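Local coordinates for cell division GTPase FtsZ, diverged (Clostridium botulinum C, PDB 3V3T), which belongs to the tubulin/FtsZ family of cytoskeletal proteins, as a diverged member with a TubZ-like C-terminal domain, at residues L129-E134 against D165-E170; S160-D165 against S235-Y240; M248-T253 against R269-G274. The protein carries 1 engineered substitution. One frame throughout, in Å; residues are numbered along the deposited sequence.

Overall arrangement
Following the chain from the N terminus, contact 1 closes first: past helix 136-152, the loop after strand 160-165 meets the loop after strand 122-129. Contact 2 opens on strand 160-165 and closes at residues 235-240, so its segments alternate with those of contact 1; the two share Asp165 and touch directly, as where Leu129 CD1 packs on Ala238 CB at 4.0 Å. Contact 2 ties strand 160-165 of the Rossmann-like GTPase domain to the loop between helix 224-233 and strand 247-252. Contact 3 follows in series, pairing strands 247-252 and 270-275 at one edge of the same mixed sheet, where 270-275 is outermost, its centre about 19 Å from that of contact 2.

Contact 1 of 3, residues L129-E134 against D165-E170; sequences LPKATE and DNNKRE
Lys131 brings its ammonium group to three backbone carbonyl oxygens of residues 165-170. The shortest of these hydrogen bonds runs from Lys131 NZ to Arg169 O at 2.8 Å, with the nitrogen in the carbonyl plane. Lys131 NZ also donates to Glu170 O at 2.9 Å, here standing above the carbonyl plane, while Asn166 O is a longer partner of Lys131 NZ at 3.3 Å. The chain runs extended to CE and bends at chi4 (-64°), which sets NZ among the three oxygens; their dipoles would be expected to stabilise its charge. A second grip joins Asn167 OD1 to Ala132 N at 2.7 Å, almost perfectly straight at the hydrogen (178°). The backbone of Asn167 is held by an Asx turn, its N donating to Asp165 OD1 at 2.7 Å. Nearer the strand ends, Asn166 N donates to Leu129 O at 3.0 Å, and a water accepts from both Lys131 N and Asn166 ND2. Packing is lighter: the Lys131 and Asn166 side chains cross at about a right angle, CG of Lys131 lying 3.8 Å from CB of Asn166. Pro130 turns away, onto His139 and Ala142 of helix 136-152. Leu129 and Asp165 form a parallel bridge, so the two loops leave adjacent parallel strands at their C-terminal ends, each leading into a helix, as in the Rossmann-like GTPase domain of the tubulin/FtsZ family.

Contact 2 of 3, residues S160-D165 against S235-Y240; sequences SIYLLD and SIFAEY
Leu164 lays one methyl over the ring of Phe237: CD2 stands 3.9 Å from the ring centroid of Phe237 and 14° off the normal, a CH-pi contact displaced slightly toward the CD1-CE1 rim. Both residues carry CG anti to their own carbonyl carbon, beside the backbone N, and although each CA-CB bond leads away from the other segment, the ends of the side chains come back together. The same Leu164 CD2 touches CD1 of Ile236 at 4.1 Å. In Ile236, chi1 (60°) holds CG1 in the crowded position between the backbone N and the carbonyl carbon, and chi2 (162°) carries CD1 on to the leucine methyl; Ile175 and Phe179 of helix 172-187 also pack on Ile236. Tyr162 lies beside Phe237, the two pointing the same way, and CB of Tyr162 meets CE1 of Phe237 near the phenylalanine ring plane at 4.1 Å.

The backbones are joined by a single bridge between Leu164 and Phe237. Ala238 N donates to Leu163 O at 2.7 Å, and Asp165 N to Ile236 O at 2.9 Å. Through this bridge the loop between helix 224-233 and strand 247-252 is fastened to the end of strand 160-165, a parallel strand of the Rossmann-like GTPase domain.

On another flank, Leu163 has CG anti to its backbone N, and this CG rests 3.8 Å from CB of Ala238, which also packs on Leu129. Asp165 CB is 4.0 Å from Ala238 CA. Beyond it, a water donates to Asp165 OD2 at 2.8 Å and accepts from Glu239 N, the other carboxylate oxygen being engaged in the Asx turn.

Contact 3 of 3, residues M248-T253 against R269-G274; sequences MGISTT and RRTFKG
Met248 and Thr271 begin a parallel register that continues through Gly249-Phe272 and Ile250-Lys273 to Ser251-Gly274. The strands belong to a beta-alpha-beta crossover whose connection contains helix 258-265, in the TubZ-like C-terminal domain. The axes of segments 248-252 and 270-274 approach to 4.7 Å, with 11° between N-to-C directions.

Five backbone hydrogen bonds hold the pair. Met248 N donates to Arg270 O at 2.9 Å, and Phe272 N returns a bond to Met248 O; Ile250 N to Phe272 O and Gly274 N to Ile250 O continue the alternation. The last bond, Thr252 N to Gly274 O, is longer at 3.3 Å. CA-H...O contacts lie between these bonds, including Ser251 CA to Gly274 O at 3.3 Å.

Side-chain packing falls mainly on the face with Met248, Ile250, Thr271 and Lys273, which helix 258-265 covers through Val258, Lys262 and Val265. CD1 of Ile250, set by chi2 (169°), reaches CG2 of Thr271 at 3.9 Å. Lys273 runs extended beyond CG, and this CG approaches a carbonyl oxygen, Ile250 O, at 3.9 Å. On the face with Phe272 and Ser251, Phe272 packs on Glu202 and Leu206 of helix 200-208, and Ser251 OG bonds to Asn276. Thr271 has CG2 anti to its backbone N, a placement that puts this methyl 3.7 Å from Met248 O.

Contact 1 of 3, residues L129-E134 against D165-E170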
loop_
_atom_site.group_PDB
_atom_site.type_symbol
_atom_site.label_atom_id
_atom_site.label_comp_id
_atom_site.label_asym_id
_atom_site.label_seq_id
_atom_site.Cartn_x
_atom_site.Cartn_y
_atom_site.Cartn_z
ATOM N N LEU A 129 -5.565 -7.404 -2.601
ATOM C CA LEU A 129 -6.099 -8.472 -3.438
ATOM C C LEU A 129 -7.030 -9.364 -2.616
ATOM O O LEU A 129 -6.809 -9.569 -1.428
ATOM C CB LEU A 129 -4.960 -9.315 -4.010
ATOM C CG LEU A 129 -3.918 -8.622 -4.885
ATOM C CD1 LEU A 129 -2.717 -9.553 -5.093
ATOM C CD2 LEU A 129 -4.522 -8.234 -6.223
ATOM N N PRO A 130 -8.081 -9.897 -3.248
ATOM C CA PRO A 130 -9.075 -10.720 -2.551
ATOM C C PRO A 130 -8.579 -12.144 -2.290
ATOM O O PRO A 130 -7.729 -12.624 -3.031
ATOM C CB PRO A 130 -10.241 -10.757 -3.548
ATOM C CG PRO A 130 -9.575 -10.631 -4.892
ATOM C CD PRO A 130 -8.385 -9.733 -4.684
ATOM N N LYS A 131 -9.107 -12.805 -1.256
ATOM C CA LYS A 131 -8.820 -14.217 -1.009
ATOM C C LYS A 131 -9.260 -15.063 -2.201
ATOM O O LYS A 131 -10.237 -14.725 -2.891
ATOM C CB LYS A 131 -9.612 -14.737 0.191
ATOM C CG LYS A 131 -9.280 -14.185 1.548
ATOM C CD LYS A 131 -10.265 -14.779 2.566
ATOM C CE LYS A 131 -9.967 -14.335 3.989
ATOM N NZ LYS A 131 -8.626 -14.836 4.425
ATOM N N ALA A 132 -8.571 -16.186 -2.403
ATOM C CA ALA A 132 -8.964 -17.199 -3.393
ATOM C C ALA A 132 -10.402 -17.703 -3.260
ATOM O O ALA A 132 -10.999 -18.160 -4.239
ATOM C CB ALA A 132 -8.001 -18.392 -3.349
ATOM N N THR A 133 -10.957 -17.648 -2.053
ATOM C CA THR A 133 -12.306 -18.154 -1.833
ATOM C C THR A 133 -13.393 -17.178 -2.269
ATOM O O THR A 133 -14.546 -17.560 -2.407
ATOM C CB THR A 133 -12.552 -18.531 -0.358
ATOM O OG1 THR A 133 -12.258 -17.410 0.488
ATOM C CG2 THR A 133 -11.690 -19.728 0.046
ATOM N N GLU A 134 -13.033 -15.919 -2.484
ATOM C CA GLU A 134 -14.014 -14.943 -2.920
ATOM C C GLU A 134 -14.544 -15.379 -4.271
ATOM O O GLU A 134 -13.942 -16.227 -4.935
ATOM C CB GLU A 134 -13.397 -13.536 -3.003
ATOM C CG GLU A 134 -12.811 -13.029 -1.685
ATOM C CD GLU A 134 -13.828 -13.021 -0.556
ATOM O OE1 GLU A 134 -14.529 -12.001 -0.392
ATOM O OE2 GLU A 134 -13.936 -14.036 0.166
ATOM N N ASP A 165 -2.179 -8.870 0.152
ATOM C CA ASP A 165 -2.834 -10.101 -0.274
ATOM C C ASP A 165 -3.674 -10.737 0.851
ATOM O O ASP A 165 -3.133 -11.318 1.795
ATOM C CB ASP A 165 -1.780 -11.092 -0.775
ATOM C CG ASP A 165 -2.381 -12.372 -1.339
ATOM O OD1 ASP A 165 -3.610 -12.588 -1.197
ATOM O OD2 ASP A 165 -1.613 -13.169 -1.926
ATOM N N ASN A 166 -4.997 -10.634 0.737
ATOM C CA ASN A 166 -5.886 -11.200 1.738
ATOM C C ASN A 166 -5.741 -12.711 1.908
ATOM O O ASN A 166 -6.225 -13.256 2.894
ATOM C CB ASN A 166 -7.348 -10.886 1.423
ATOM C CG ASN A 166 -7.828 -9.620 2.082
ATOM O OD1 ASN A 166 -7.189 -9.089 2.996
ATOM N ND2 ASN A 166 -8.966 -9.119 1.619
ATOM N N ASN A 167 -5.118 -13.397 0.949
ATOM C CA ASN A 167 -4.888 -14.834 1.125
ATOM C C ASN A 167 -3.935 -15.104 2.290
ATOM O O ASN A 167 -3.885 -16.208 2.801
ATOM C CB ASN A 167 -4.319 -15.489 -0.146
ATOM C CG ASN A 167 -5.388 -15.853 -1.168
ATOM O OD1 ASN A 167 -6.340 -16.581 -0.869
ATOM N ND2 ASN A 167 -5.216 -15.363 -2.400
ATOM N N LYS A 168 -3.165 -14.100 2.699
ATOM C CA LYS A 168 -2.045 -14.337 3.618
ATOM C C LYS A 168 -2.438 -14.354 5.094
ATOM O O LYS A 168 -1.628 -14.731 5.944
ATOM C CB LYS A 168 -0.909 -13.330 3.386
ATOM C CG LYS A 168 -0.266 -13.377 1.996
ATOM C CD LYS A 168 0.029 -14.803 1.544
ATOM C CE LYS A 168 1.238 -15.390 2.255
ATOM N NZ LYS A 168 2.431 -14.523 2.054
ATOM N N ARG A 169 -3.667 -13.945 5.405
ATOM C CA ARG A 169 -4.161 -13.987 6.789
ATOM C C ARG A 169 -5.618 -14.416 6.841
ATOM O O ARG A 169 -6.364 -14.239 5.877
ATOM C CB ARG A 169 -4.020 -12.620 7.470
ATOM C CG ARG A 169 -2.592 -12.126 7.623
ATOM C CD ARG A 169 -1.867 -12.808 8.786
ATOM N NE ARG A 169 -0.540 -12.225 8.984
ATOM C CZ ARG A 169 0.524 -12.527 8.241
ATOM N NH1 ARG A 169 1.696 -11.951 8.478
ATOM N NH2 ARG A 169 0.419 -13.415 7.260
ATOM N N GLU A 170 -6.029 -14.953 7.982
ATOM C CA GLU A 170 -7.408 -15.386 8.168
ATOM C C GLU A 170 -8.414 -14.243 8.015
ATOM O O GLU A 170 -9.350 -14.340 7.220
ATOM C CB GLU A 170 -7.579 -16.057 9.532
ATOM C CG GLU A 170 -8.897 -16.795 9.692
ATOM C CD GLU A 170 -9.153 -17.243 11.124
ATOM O OE1 GLU A 170 -9.896 -18.232 11.316
ATOM O OE2 GLU A 170 -8.619 -16.603 12.055
HETATM O O HOH W 1 -11.149 -11.188 0.381
#

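Contact 2 of 3, residues S160-D165 against S235-Y240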
loop_
_atom_site.group_PDB
_atom_site.type_symbol
_atom_site.label_atom_id
_atom_site.label_comp_id
_atom_site.label_asym_id
_atom_site.label_seq_id
_atom_site.Cartn_x
_atom_site.Cartn_y
_atom_site.Cartn_z
ATOM N N SER A 160 4.183 4.597 -6.590
ATOM C CA SER A 160 4.682 3.541 -5.731
ATOM C C SER A 160 3.481 2.671 -5.347
ATOM O O SER A 160 2.360 3.155 -5.243
ATOM C CB SER A 160 5.413 4.129 -4.532
ATOM O OG SER A 160 4.510 4.778 -3.683
ATOM N N ILE A 161 3.694 1.372 -5.220
ATOM C CA ILE A 161 2.583 0.440 -5.053
ATOM C C ILE A 161 2.834 -0.418 -3.809
ATOM O O ILE A 161 3.914 -0.981 -3.662
ATOM C CB ILE A 161 2.457 -0.501 -6.289
ATOM C CG1 ILE A 161 2.006 0.274 -7.525
ATOM C CG2 ILE A 161 1.487 -1.650 -6.010
ATOM C CD1 ILE A 161 2.054 -0.547 -8.817
ATOM N N TYR A 162 1.853 -0.492 -2.912
ATOM C CA TYR A 162 1.935 -1.388 -1.769
ATOM C C TYR A 162 0.822 -2.398 -1.984
ATOM O O TYR A 162 -0.340 -2.091 -1.762
ATOM C CB TYR A 162 1.713 -0.642 -0.446
ATOM C CG TYR A 162 2.672 0.507 -0.166
ATOM C CD1 TYR A 162 3.699 0.366 0.761
ATOM C CD2 TYR A 162 2.541 1.742 -0.815
ATOM C CE1 TYR A 162 4.572 1.400 1.030
ATOM C CE2 TYR A 162 3.424 2.794 -0.550
ATOM C CZ TYR A 162 4.432 2.610 0.380
ATOM O OH TYR A 162 5.318 3.611 0.674
ATOM N N LEU A 163 1.177 -3.588 -2.458
ATOM C CA LEU A 163 0.183 -4.561 -2.883
ATOM C C LEU A 163 0.036 -5.616 -1.805
ATOM O O LEU A 163 0.980 -6.386 -1.547
ATOM C CB LEU A 163 0.614 -5.224 -4.203
ATOM C CG LEU A 163 -0.472 -6.033 -4.927
ATOM C CD1 LEU A 163 -1.697 -5.142 -5.136
ATOM C CD2 LEU A 163 0.008 -6.605 -6.290
ATOM N N LEU A 164 -1.145 -5.650 -1.193
ATOM C CA LEU A 164 -1.447 -6.564 -0.083
ATOM C C LEU A 164 -2.284 -7.746 -0.556
ATOM O O LEU A 164 -3.031 -7.634 -1.535
ATOM C CB LEU A 164 -2.190 -5.818 1.039
ATOM C CG LEU A 164 -1.537 -4.540 1.570
ATOM C CD1 LEU A 164 -2.336 -3.949 2.723
ATOM C CD2 LEU A 164 -0.109 -4.820 2.024
ATOM N N ASP A 165 -2.179 -8.870 0.152
ATOM C CA ASP A 165 -2.834 -10.101 -0.274
ATOM C C ASP A 165 -3.674 -10.737 0.851
ATOM O O ASP A 165 -3.133 -11.318 1.795
ATOM C CB ASP A 165 -1.780 -11.092 -0.775
ATOM C CG ASP A 165 -2.381 -12.372 -1.339
ATOM O OD1 ASP A 165 -3.610 -12.588 -1.197
ATOM O OD2 ASP A 165 -1.613 -13.169 -1.926
ATOM N N SER A 235 4.547 -13.011 4.691
ATOM C CA SER A 235 4.325 -11.587 4.402
ATOM C C SER A 235 2.894 -11.263 3.963
ATOM O O SER A 235 2.300 -11.992 3.179
ATOM C CB SER A 235 5.313 -11.087 3.344
ATOM O OG SER A 235 5.145 -9.706 3.121
ATOM N N ILE A 236 2.346 -10.163 4.471
ATOM C CA ILE A 236 1.021 -9.736 4.055
ATOM C C ILE A 236 1.024 -9.094 2.670
ATOM O O ILE A 236 -0.042 -8.906 2.064
ATOM C CB ILE A 236 0.390 -8.746 5.035
ATOM C CG1 ILE A 236 1.263 -7.492 5.165
ATOM C CG2 ILE A 236 0.146 -9.413 6.357
ATOM C CD1 ILE A 236 0.536 -6.316 5.757
ATOM N N PHE A 237 2.213 -8.742 2.184
ATOM C CA PHE A 237 2.380 -8.229 0.815
ATOM C C PHE A 237 2.338 -9.327 -0.234
ATOM O O PHE A 237 2.808 -10.428 0.005
ATOM C CB PHE A 237 3.701 -7.483 0.662
ATOM C CG PHE A 237 3.734 -6.177 1.385
ATOM C CD1 PHE A 237 3.490 -4.995 0.719
ATOM C CD2 PHE A 237 3.985 -6.133 2.748
ATOM C CE1 PHE A 237 3.509 -3.771 1.407
ATOM C CE2 PHE A 237 4.012 -4.910 3.432
ATOM C CZ PHE A 237 3.772 -3.741 2.756
ATOM N N ALA A 238 1.767 -9.007 -1.396
ATOM C CA ALA A 238 1.694 -9.949 -2.497
ATOM C C ALA A 238 3.085 -10.461 -2.852
ATOM O O ALA A 238 4.035 -9.692 -2.965
ATOM C CB ALA A 238 1.062 -9.297 -3.698
ATOM N N GLU A 239 3.192 -11.764 -3.051
ATOM C CA GLU A 239 4.472 -12.364 -3.371
ATOM C C GLU A 239 5.126 -11.802 -4.641
ATOM O O GLU A 239 4.475 -11.653 -5.673
ATOM C CB GLU A 239 4.308 -13.875 -3.510
ATOM C CG GLU A 239 5.578 -14.581 -3.949
ATOM C CD GLU A 239 5.391 -16.080 -4.044
ATOM O OE1 GLU A 239 4.233 -16.537 -3.966
ATOM O OE2 GLU A 239 6.397 -16.801 -4.192
ATOM N N TYR A 240 6.431 -11.543 -4.574
ATOM C CA TYR A 240 7.178 -11.129 -5.758
ATOM C C TYR A 240 8.214 -12.179 -6.141
ATOM O O TYR A 240 8.796 -12.829 -5.276
ATOM C CB TYR A 240 7.834 -9.754 -5.552
ATOM C CG TYR A 240 8.842 -9.664 -4.422
ATOM C CD1 TYR A 240 10.198 -9.887 -4.654
ATOM C CD2 TYR A 240 8.442 -9.323 -3.128
ATOM C CE1 TYR A 240 11.129 -9.781 -3.634
ATOM C CE2 TYR A 240 9.365 -9.220 -2.093
ATOM C CZ TYR A 240 10.703 -9.445 -2.353
ATOM O OH TYR A 240 11.627 -9.336 -1.330
HETATM O O HOH W 2 1.112 -13.491 -2.150
#

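Contact 3 of 3, residues M248-T253 against R269-G274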
loop_
_atom_site.group_PDB
_atom_site.type_symbol
_atom_site.label_atom_id
_atom_site.label_comp_id
_atom_site.label_asym_id
_atom_site.label_seq_id
_atom_site.Cartn_x
_atom_site.Cartn_y
_atom_site.Cartn_z
ATOM N N MET A 248 16.898 0.018 -0.699
ATOM C CA MET A 248 16.555 -0.799 0.448
ATOM C C MET A 248 16.863 -0.062 1.742
ATOM O O MET A 248 17.902 0.577 1.866
ATOM C CB MET A 248 17.316 -2.118 0.396
ATOM C CG MET A 248 17.029 -3.039 1.546
ATOM S SD MET A 248 17.923 -4.609 1.378
ATOM C CE MET A 248 17.041 -5.358 0.030
ATOM N N GLY A 249 15.932 -0.113 2.690
ATOM C CA GLY A 249 16.153 0.472 3.998
ATOM C C GLY A 249 16.248 -0.609 5.053
ATOM O O GLY A 249 15.421 -1.524 5.092
ATOM N N ILE A 250 17.263 -0.517 5.906
ATOM C CA ILE A 250 17.499 -1.535 6.918
ATOM C C ILE A 250 17.690 -0.890 8.281
ATOM O O ILE A 250 18.625 -0.125 8.480
ATOM C CB ILE A 250 18.756 -2.366 6.577
ATOM C CG1 ILE A 250 18.555 -3.126 5.265
ATOM C CG2 ILE A 250 19.099 -3.343 7.703
ATOM C CD1 ILE A 250 19.825 -3.741 4.734
ATOM N N SER A 251 16.798 -1.195 9.219
ATOM C CA SER A 251 16.975 -0.749 10.600
ATOM C C SER A 251 16.847 -1.926 11.572
ATOM O O SER A 251 15.795 -2.568 11.654
ATOM C CB SER A 251 15.983 0.355 10.954
ATOM O OG SER A 251 16.143 0.766 12.302
ATOM N N THR A 252 17.919 -2.188 12.311
ATOM C CA THR A 252 18.021 -3.393 13.120
ATOM C C THR A 252 18.523 -3.107 14.531
ATOM O O THR A 252 19.263 -2.151 14.754
ATOM C CB THR A 252 18.981 -4.380 12.451
ATOM O OG1 THR A 252 20.231 -3.722 12.201
ATOM C CG2 THR A 252 18.392 -4.847 11.116
ATOM N N THR A 253 18.119 -3.945 15.480
ATOM C CA THR A 253 18.510 -3.767 16.876
ATOM C C THR A 253 19.997 -4.020 17.111
ATOM O O THR A 253 20.593 -3.432 18.017
ATOM C CB THR A 253 17.693 -4.667 17.816
ATOM O OG1 THR A 253 17.736 -6.019 17.342
ATOM C CG2 THR A 253 16.252 -4.203 17.868
ATOM N N ARG A 269 20.189 -1.302 -5.611
ATOM C CA ARG A 269 21.300 -0.548 -6.179
ATOM C C ARG A 269 21.774 0.476 -5.156
ATOM O O ARG A 269 22.831 1.071 -5.298
ATOM C CB ARG A 269 20.928 0.105 -7.514
ATOM C CG ARG A 269 19.846 1.132 -7.421
ATOM C CD ARG A 269 19.609 1.765 -8.771
ATOM N NE ARG A 269 19.930 3.185 -8.751
ATOM C CZ ARG A 269 19.038 4.157 -8.589
ATOM N NH1 ARG A 269 17.749 3.866 -8.449
ATOM N NH2 ARG A 269 19.439 5.423 -8.578
ATOM N N ARG A 270 20.988 0.649 -4.103
ATOM C CA ARG A 270 21.364 1.545 -3.022
ATOM C C ARG A 270 20.720 1.163 -1.699
ATOM O O ARG A 270 19.521 0.860 -1.634
ATOM C CB ARG A 270 20.961 2.973 -3.358
ATOM C CG ARG A 270 21.270 3.926 -2.242
ATOM C CD ARG A 270 21.789 5.203 -2.800
ATOM N NE ARG A 270 20.840 5.806 -3.729
ATOM C CZ ARG A 270 21.159 6.795 -4.556
ATOM N NH1 ARG A 270 22.402 7.270 -4.559
ATOM N NH2 ARG A 270 20.254 7.309 -5.379
ATOM N N THR A 271 21.512 1.224 -0.638
ATOM C CA THR A 271 21.039 0.853 0.692
ATOM C C THR A 271 21.246 1.993 1.688
ATOM O O THR A 271 22.272 2.665 1.658
ATOM C CB THR A 271 21.795 -0.387 1.214
ATOM O OG1 THR A 271 21.598 -1.479 0.308
ATOM C CG2 THR A 271 21.284 -0.776 2.579
ATOM N N PHE A 272 20.257 2.211 2.551
ATOM C CA PHE A 272 20.409 3.078 3.710
ATOM C C PHE A 272 20.286 2.175 4.929
ATOM O O PHE A 272 19.266 1.501 5.100
ATOM C CB PHE A 272 19.304 4.147 3.770
ATOM C CG PHE A 272 18.956 4.757 2.438
ATOM C CD1 PHE A 272 19.870 5.517 1.748
ATOM C CD2 PHE A 272 17.706 4.576 1.889
ATOM C CE1 PHE A 272 19.547 6.073 0.530
ATOM C CE2 PHE A 272 17.376 5.130 0.673
ATOM C CZ PHE A 272 18.302 5.882 -0.008
ATOM N N LYS A 273 21.313 2.152 5.771
ATOM C CA LYS A 273 21.295 1.314 6.966
ATOM C C LYS A 273 21.293 2.145 8.245
ATOM O O LYS A 273 21.863 3.249 8.302
ATOM C CB LYS A 273 22.476 0.335 6.987
ATOM C CG LYS A 273 22.493 -0.567 8.225
ATOM C CD LYS A 273 23.755 -1.418 8.331
ATOM C CE LYS A 273 23.733 -2.259 9.617
ATOM N NZ LYS A 273 24.845 -3.251 9.730
ATOM N N GLY A 274 20.650 1.601 9.273
ATOM C CA GLY A 274 20.596 2.259 10.558
ATOM C C GLY A 274 20.230 1.295 11.663
ATOM O O GLY A 274 20.094 0.091 11.438
#